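Local coordinates for Vpx protein (Simian immunodeficiency virus, PDB 4Z8L) that binds zinc and two other protein chains, and probably stimulates viral gene expression and delays infected cells in the G2 phase, at residues N49-V52 / E53-D57; R61-D64 / Y65-R69; Y68-L71 / L72-K76. One frame throughout, in Å; residues are numbered along the deposited sequence.

Contact 1. Residues N49-V52 / E53-D57; sequences NTCV and EHWHD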
# COMPACT_ATOMS: atom_id res chain seq x y z
N ASN B 49 6.88 -1.64 20.76
CA ASN B 49 6.82 -2.24 22.07
C ASN B 49 5.97 -3.49 22.03
O ASN B 49 6.41 -4.55 22.48
CB ASN B 49 6.27 -1.24 23.10
CG ASN B 49 7.24 -0.10 23.37
OD1 ASN B 49 8.45 -0.24 23.18
ND2 ASN B 49 6.70 1.03 23.81
N THR B 50 4.78 -3.39 21.44
CA THR B 50 3.89 -4.54 21.45
C THR B 50 4.59 -5.72 20.80
O THR B 50 4.57 -6.83 21.33
CB THR B 50 2.55 -4.27 20.74
OG1 THR B 50 2.78 -3.44 19.60
CG2 THR B 50 1.59 -3.56 21.69
N CYS B 51 5.29 -5.45 19.70
CA CYS B 51 5.95 -6.54 19.00
C CYS B 51 7.02 -7.16 19.89
O CYS B 51 7.07 -8.38 20.06
CB CYS B 51 6.55 -6.07 17.68
SG CYS B 51 5.35 -6.01 16.33
N VAL B 52 7.82 -6.31 20.54
CA VAL B 52 8.92 -6.83 21.34
C VAL B 52 8.31 -7.48 22.57
O VAL B 52 8.93 -8.34 23.20
CB VAL B 52 9.95 -5.74 21.72
CG1 VAL B 52 9.38 -4.76 22.72
CG2 VAL B 52 11.21 -6.37 22.30
N GLU B 53 7.09 -7.07 22.91
CA GLU B 53 6.40 -7.68 24.04
C GLU B 53 5.76 -9.01 23.62
O GLU B 53 5.68 -9.93 24.43
CB GLU B 53 5.32 -6.75 24.61
CG GLU B 53 5.86 -5.56 25.37
CD GLU B 53 4.80 -4.51 25.63
OE1 GLU B 53 3.63 -4.90 25.87
OE2 GLU B 53 5.12 -3.30 25.59
N HIS B 54 5.32 -9.10 22.37
CA HIS B 54 4.50 -10.25 21.99
C HIS B 54 5.31 -11.45 21.50
O HIS B 54 5.30 -12.51 22.11
CB HIS B 54 3.49 -9.85 20.91
CG HIS B 54 2.39 -10.85 20.73
ND1 HIS B 54 2.16 -11.88 21.61
CD2 HIS B 54 1.45 -10.97 19.76
CE1 HIS B 54 1.13 -12.59 21.20
NE2 HIS B 54 0.68 -12.06 20.08
N TRP B 55 6.01 -11.28 20.38
CA TRP B 55 6.70 -12.40 19.77
C TRP B 55 8.02 -12.60 20.47
O TRP B 55 8.39 -13.72 20.80
CB TRP B 55 6.93 -12.16 18.28
CG TRP B 55 5.70 -12.37 17.50
CD1 TRP B 55 4.98 -13.53 17.40
CD2 TRP B 55 4.99 -11.40 16.74
NE1 TRP B 55 3.88 -13.33 16.60
CE2 TRP B 55 3.86 -12.03 16.19
CE3 TRP B 55 5.22 -10.05 16.46
CZ2 TRP B 55 2.96 -11.35 15.37
CZ3 TRP B 55 4.32 -9.38 15.66
CH2 TRP B 55 3.20 -10.03 15.12
N HIS B 56 8.73 -11.51 20.71
CA HIS B 56 9.96 -11.65 21.46
C HIS B 56 9.78 -12.08 22.90
O HIS B 56 10.39 -13.03 23.33
CB HIS B 56 10.78 -10.39 21.46
CG HIS B 56 11.94 -10.47 22.41
ND1 HIS B 56 12.71 -11.61 22.55
CD2 HIS B 56 12.41 -9.58 23.29
CE1 HIS B 56 13.61 -11.40 23.49
NE2 HIS B 56 13.45 -10.18 23.97
N ASP B 57 9.02 -11.32 23.68
CA ASP B 57 8.92 -11.66 25.09
C ASP B 57 8.04 -12.88 25.30
O ASP B 57 8.52 -13.93 25.71
CB ASP B 57 8.40 -10.48 25.91
CG ASP B 57 9.43 -9.37 26.06
OD1 ASP B 57 10.64 -9.66 25.89
OD2 ASP B 57 9.05 -8.23 26.35
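Cys51 and Trp55 meet one turn apart on helix 45-58, through both their backbones and their side chains. The sulfur of Cys51 lies at the edge of the indole, near its plane, with SG 3.6 Å from Trp55 CZ3; this is a Cys sulfur-aromatic contact made from the rim rather than over a face. The small, polarisable sulfur touches the indole edge and also packs on Tyr70 of helix 63-84. In the backbone, Cys51 O accepts twice: Trp55 N donates in the carbonyl plane at 3.1 Å, whereas His54 N stands well above that plane, 3.0 Å from Cys51 O. The other backbone bonds also change in span along this stretch. Glu53 N donates to Asn49 O, the usual four-residue span; His54 N reaches Thr50 O only weakly; and Asp57 N turns to Val52 O, a weak bond of 3.0 Å spanning five residues, which marks a wider pi-type turn.

Several polar side chains are satisfied elsewhere. With chi1 at 37°, Thr50 OG1 folds back to the carbonyls of Arg46 and Leu47. Asn49 ND2 donates to an acidic side chain of another protein, while Asn49 CB lies 3.4 Å from Glu53 OE2. On the flank facing helix 63-84, Val52 and His56 run alongside each other. Val52 CG2 touches the imidazole edge, 3.6 Å from His56 CD2, and His56 ND1 is tied to Arg61 O. Valine gives this flank a compact apolar surface, and histidine combines a ring for packing with a polar nitrogen for the following turn. The chemistry implies a helix relaxing from regular alpha geometry near its end: one carbonyl, Cys51 O, takes two donors, the bonds to Thr50 O and Val52 O are weak, and side chains bond to neighbouring turns and a partner protein.

Contact 2. Residues R61-D64 / Y65-R69; sequences RSLD and YAKYR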
# COMPACT_ATOMS: atom_id res chain seq x y z
N ARG B 61 10.79 -15.54 21.07
CA ARG B 61 11.33 -15.75 19.73
C ARG B 61 12.45 -14.75 19.50
O ARG B 61 12.74 -13.93 20.37
CB ARG B 61 10.24 -15.61 18.67
CG ARG B 61 9.27 -16.78 18.64
CD ARG B 61 9.96 -18.06 19.09
NE ARG B 61 9.18 -19.25 18.82
CZ ARG B 61 9.68 -20.48 18.81
NH1 ARG B 61 8.90 -21.53 18.56
NH2 ARG B 61 10.97 -20.67 19.06
N SER B 62 13.08 -14.81 18.34
CA SER B 62 14.23 -13.95 18.08
C SER B 62 13.81 -12.49 18.07
O SER B 62 12.66 -12.16 17.78
CB SER B 62 14.89 -14.31 16.74
OG SER B 62 15.91 -13.38 16.41
N LEU B 63 14.75 -11.61 18.41
CA LEU B 63 14.49 -10.18 18.38
C LEU B 63 14.41 -9.76 16.93
O LEU B 63 13.65 -8.87 16.56
CB LEU B 63 15.56 -9.40 19.13
CG LEU B 63 15.31 -7.89 19.23
CD1 LEU B 63 13.96 -7.63 19.87
CD2 LEU B 63 16.42 -7.23 20.04
N ASP B 64 15.22 -10.41 16.10
CA ASP B 64 15.19 -10.19 14.66
C ASP B 64 13.83 -10.56 14.09
O ASP B 64 13.36 -9.95 13.13
CB ASP B 64 16.29 -10.99 13.97
CG ASP B 64 17.68 -10.48 14.30
OD1 ASP B 64 17.79 -9.34 14.80
OD2 ASP B 64 18.66 -11.22 14.07
N TYR B 65 13.19 -11.57 14.68
CA TYR B 65 11.89 -12.01 14.21
C TYR B 65 10.83 -10.95 14.53
O TYR B 65 10.05 -10.56 13.66
CB TYR B 65 11.49 -13.35 14.83
CG TYR B 65 10.17 -13.86 14.31
CD1 TYR B 65 10.09 -14.48 13.08
CD2 TYR B 65 9.00 -13.69 15.04
CE1 TYR B 65 8.88 -14.93 12.58
CE2 TYR B 65 7.78 -14.14 14.55
CZ TYR B 65 7.73 -14.76 13.32
OH TYR B 65 6.53 -15.21 12.83
N ALA B 66 10.82 -10.50 15.78
CA ALA B 66 9.89 -9.47 16.22
C ALA B 66 10.09 -8.18 15.44
O ALA B 66 9.13 -7.48 15.10
CB ALA B 66 10.05 -9.21 17.71
N LYS B 67 11.34 -7.86 15.14
CA LYS B 67 11.66 -6.67 14.36
C LYS B 67 11.22 -6.85 12.91
O LYS B 67 10.85 -5.89 12.25
CB LYS B 67 13.15 -6.35 14.43
CG LYS B 67 13.59 -5.78 15.76
CD LYS B 67 15.06 -5.39 15.78
CE LYS B 67 15.95 -6.46 15.18
NZ LYS B 67 17.38 -6.06 15.25
N TYR B 68 11.24 -8.09 12.44
CA TYR B 68 10.79 -8.39 11.09
C TYR B 68 9.28 -8.22 10.96
O TYR B 68 8.79 -7.62 10.01
CB TYR B 68 11.20 -9.81 10.69
CG TYR B 68 10.69 -10.23 9.33
CD1 TYR B 68 11.13 -9.61 8.17
CD2 TYR B 68 9.75 -11.26 9.22
CE1 TYR B 68 10.66 -10.00 6.93
CE2 TYR B 68 9.28 -11.65 7.98
CZ TYR B 68 9.73 -11.02 6.85
OH TYR B 68 9.25 -11.41 5.62
N ARG B 69 8.54 -8.76 11.93
CA ARG B 69 7.09 -8.64 11.94
C ARG B 69 6.67 -7.18 12.13
O ARG B 69 5.68 -6.72 11.54
CB ARG B 69 6.49 -9.51 13.04
CG ARG B 69 6.72 -11.00 12.82
CD ARG B 69 5.99 -11.51 11.59
NE ARG B 69 4.55 -11.26 11.66
CZ ARG B 69 3.66 -12.14 12.11
NH1 ARG B 69 4.06 -13.33 12.53
NH2 ARG B 69 2.38 -11.83 12.14
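The N-cap of helix 63-84 is formed by Ser62, whose carbonyl also begins the regular bonding by accepting from Ala66 N at 3.2 Å, with a nearly straight N-H...O angle of 166°. A weaker bond from Tyr65 N shares that oxygen. Ser62 OG, anti to its own backbone N (chi1 173°), turns over the helix start and takes a weak capping bond from Asp64 N at 3.1 Å. Serine suits this place because its short hydroxyl can meet an amide of the first turn.

Asp64 and Lys67 share one flank of the helix. The bend of the lysine at chi3 brings NZ to 3.3 Å from Asp64 OD1 in a weak salt bridge, and an acidic group so near a helix start would be expected to suit the helix dipole.

On another flank, Arg69 CG sits over one face of the Tyr65 ring, displaced toward the rim and 3.7 Å above its plane, while Arg69 NH1 donates in the guanidinium plane to Tyr65 OH at 3.1 Å. That hydroxyl, like Arg69 NH2, also meets an acidic side chain of another protein. The whole is typical of a serine-capped helix N-terminus with side-chain pairs spaced three and four residues apart.

Contact 3. Residues Y68-L71 / L72-K76; sequences YRYL and LLMHK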
# COMPACT_ATOMS: atom_id res chain seq x y z
N TYR B 68 11.24 -8.09 12.44
CA TYR B 68 10.79 -8.39 11.09
C TYR B 68 9.28 -8.22 10.96
O TYR B 68 8.79 -7.62 10.01
CB TYR B 68 11.20 -9.81 10.69
CG TYR B 68 10.69 -10.23 9.33
CD1 TYR B 68 11.13 -9.61 8.17
CD2 TYR B 68 9.75 -11.26 9.22
CE1 TYR B 68 10.66 -10.00 6.93
CE2 TYR B 68 9.28 -11.65 7.98
CZ TYR B 68 9.73 -11.02 6.85
OH TYR B 68 9.25 -11.41 5.62
N ARG B 69 8.54 -8.76 11.93
CA ARG B 69 7.09 -8.64 11.94
C ARG B 69 6.67 -7.18 12.13
O ARG B 69 5.68 -6.72 11.54
CB ARG B 69 6.49 -9.51 13.04
CG ARG B 69 6.72 -11.00 12.82
CD ARG B 69 5.99 -11.51 11.59
NE ARG B 69 4.55 -11.26 11.66
CZ ARG B 69 3.66 -12.14 12.11
NH1 ARG B 69 4.06 -13.33 12.53
NH2 ARG B 69 2.38 -11.83 12.14
N TYR B 70 7.43 -6.45 12.94
CA TYR B 70 7.24 -5.01 13.09
C TYR B 70 7.41 -4.31 11.75
O TYR B 70 6.58 -3.49 11.35
CB TYR B 70 8.24 -4.44 14.11
CG TYR B 70 8.32 -2.93 14.11
CD1 TYR B 70 7.35 -2.16 14.72
CD2 TYR B 70 9.37 -2.27 13.47
CE1 TYR B 70 7.42 -0.78 14.72
CE2 TYR B 70 9.45 -0.89 13.46
CZ TYR B 70 8.47 -0.15 14.09
OH TYR B 70 8.55 1.22 14.08
N LEU B 71 8.49 -4.66 11.07
CA LEU B 71 8.81 -4.13 9.75
C LEU B 71 7.65 -4.33 8.79
O LEU B 71 7.21 -3.39 8.13
CB LEU B 71 10.07 -4.81 9.20
CG LEU B 71 10.40 -4.63 7.71
CD1 LEU B 71 10.80 -3.21 7.39
CD2 LEU B 71 11.49 -5.61 7.29
N LEU B 72 7.17 -5.57 8.72
CA LEU B 72 6.03 -5.93 7.89
C LEU B 72 4.80 -5.06 8.18
O LEU B 72 4.24 -4.42 7.27
CB LEU B 72 5.68 -7.40 8.09
CG LEU B 72 6.25 -8.43 7.11
CD1 LEU B 72 7.68 -8.08 6.72
CD2 LEU B 72 6.20 -9.82 7.71
N LEU B 73 4.40 -5.04 9.45
CA LEU B 73 3.25 -4.25 9.87
C LEU B 73 3.37 -2.81 9.41
O LEU B 73 2.43 -2.23 8.86
CB LEU B 73 3.07 -4.28 11.38
CG LEU B 73 2.58 -5.57 12.03
CD1 LEU B 73 2.18 -5.33 13.47
CD2 LEU B 73 1.43 -6.17 11.24
N MET B 74 4.55 -2.23 9.61
CA MET B 74 4.72 -0.81 9.32
C MET B 74 4.83 -0.54 7.82
O MET B 74 4.50 0.56 7.37
CB MET B 74 5.92 -0.25 10.06
CG MET B 74 5.59 1.08 10.71
SD MET B 74 7.02 1.89 11.43
CE MET B 74 7.81 2.40 9.92
N HIS B 75 5.30 -1.51 7.04
CA HIS B 75 5.24 -1.39 5.59
C HIS B 75 3.79 -1.36 5.13
O HIS B 75 3.44 -0.64 4.19
CB HIS B 75 5.97 -2.54 4.90
CG HIS B 75 7.37 -2.21 4.47
ND1 HIS B 75 8.24 -3.16 3.98
CD2 HIS B 75 8.04 -1.03 4.44
CE1 HIS B 75 9.39 -2.58 3.68
NE2 HIS B 75 9.30 -1.29 3.95
N LYS B 76 2.95 -2.11 5.82
CA LYS B 76 1.53 -2.10 5.51
C LYS B 76 0.87 -0.79 5.97
O LYS B 76 -0.08 -0.31 5.35
CB LYS B 76 0.85 -3.32 6.14
CG LYS B 76 1.41 -4.62 5.57
CD LYS B 76 0.92 -5.86 6.30
CE LYS B 76 1.61 -7.10 5.75
NZ LYS B 76 1.27 -8.33 6.51
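Three flat groups, the rings of Tyr68, Tyr70 and His75, are each met by a side chain one turn away on helix 63-84. Over one face of Tyr68 lies Leu72 CD1, 3.8 Å from the ring centroid and displaced toward the rim, in a CH-pi contact. Both leucine methyls lie over the same face, with Leu72 CD2 3.6 Å from Tyr68 CE2. The His75 imidazole carries Leu71 CD1 over a face, 4.2 Å from its centroid and only 16° off the normal. Tyr70 is approached differently: Met74 SD comes obliquely, 3.7 Å from Tyr70 CZ, as a Met-aromatic contact. The bend about CG-SD (chi3 73°) turns the CE methyl, and this flexibility suits the place between the ring and Ile31 and Ala35 of helix 21-35.

Tyr70 OH bonds to Asn32, so its polar end joins helix 21-35, while its ring meets Trp48 edge-to-face. In the backbone, the amides of Leu72, Leu73, Met74 and His75 bond in sequence to the carbonyls of Tyr68, Arg69, Tyr70 and Leu71, the last with His75 N 2.9 Å from Leu71 O. Leu73 packs against Leu47 and another protein. The Met74 side chain is about 9 Å from those of the zinc ligands His38 and His81, near that site but not part of it.

At the interface with another protein, Tyr68 OH hydrogen-bonds to an acidic side chain, and acidic groups of that protein pair with Arg69 NH2 and Lys76 NZ in salt bridges. The chemistry therefore implies a regular alpha-helix here, with four successive i to i+4 bonds, whose Tyr70 and His75 rings are packed toward helix 21-35 while Tyr68 and the long cationic chains serve a protein partner.

The contacts follow one another along the chain. Contact 1 lies on helix 45-58; contacts 2 and 3 are successive parts of helix 63-84, sharing Tyr68 and Arg69, with centres about 10 Å apart. The turn between the helices brings contacts 1 and 2 within about 8 Å, centre to centre, where Trp55 O probably bonds to Arg61 N. Contact 3, about 13 Å from the centre of contact 1, lies close to the middle of the chain, and helix 63-84 continues from it toward the zinc ligand His81. Together they describe two adjoining helices of a three-helix protein, packed against each other while other faces engage two protein chains.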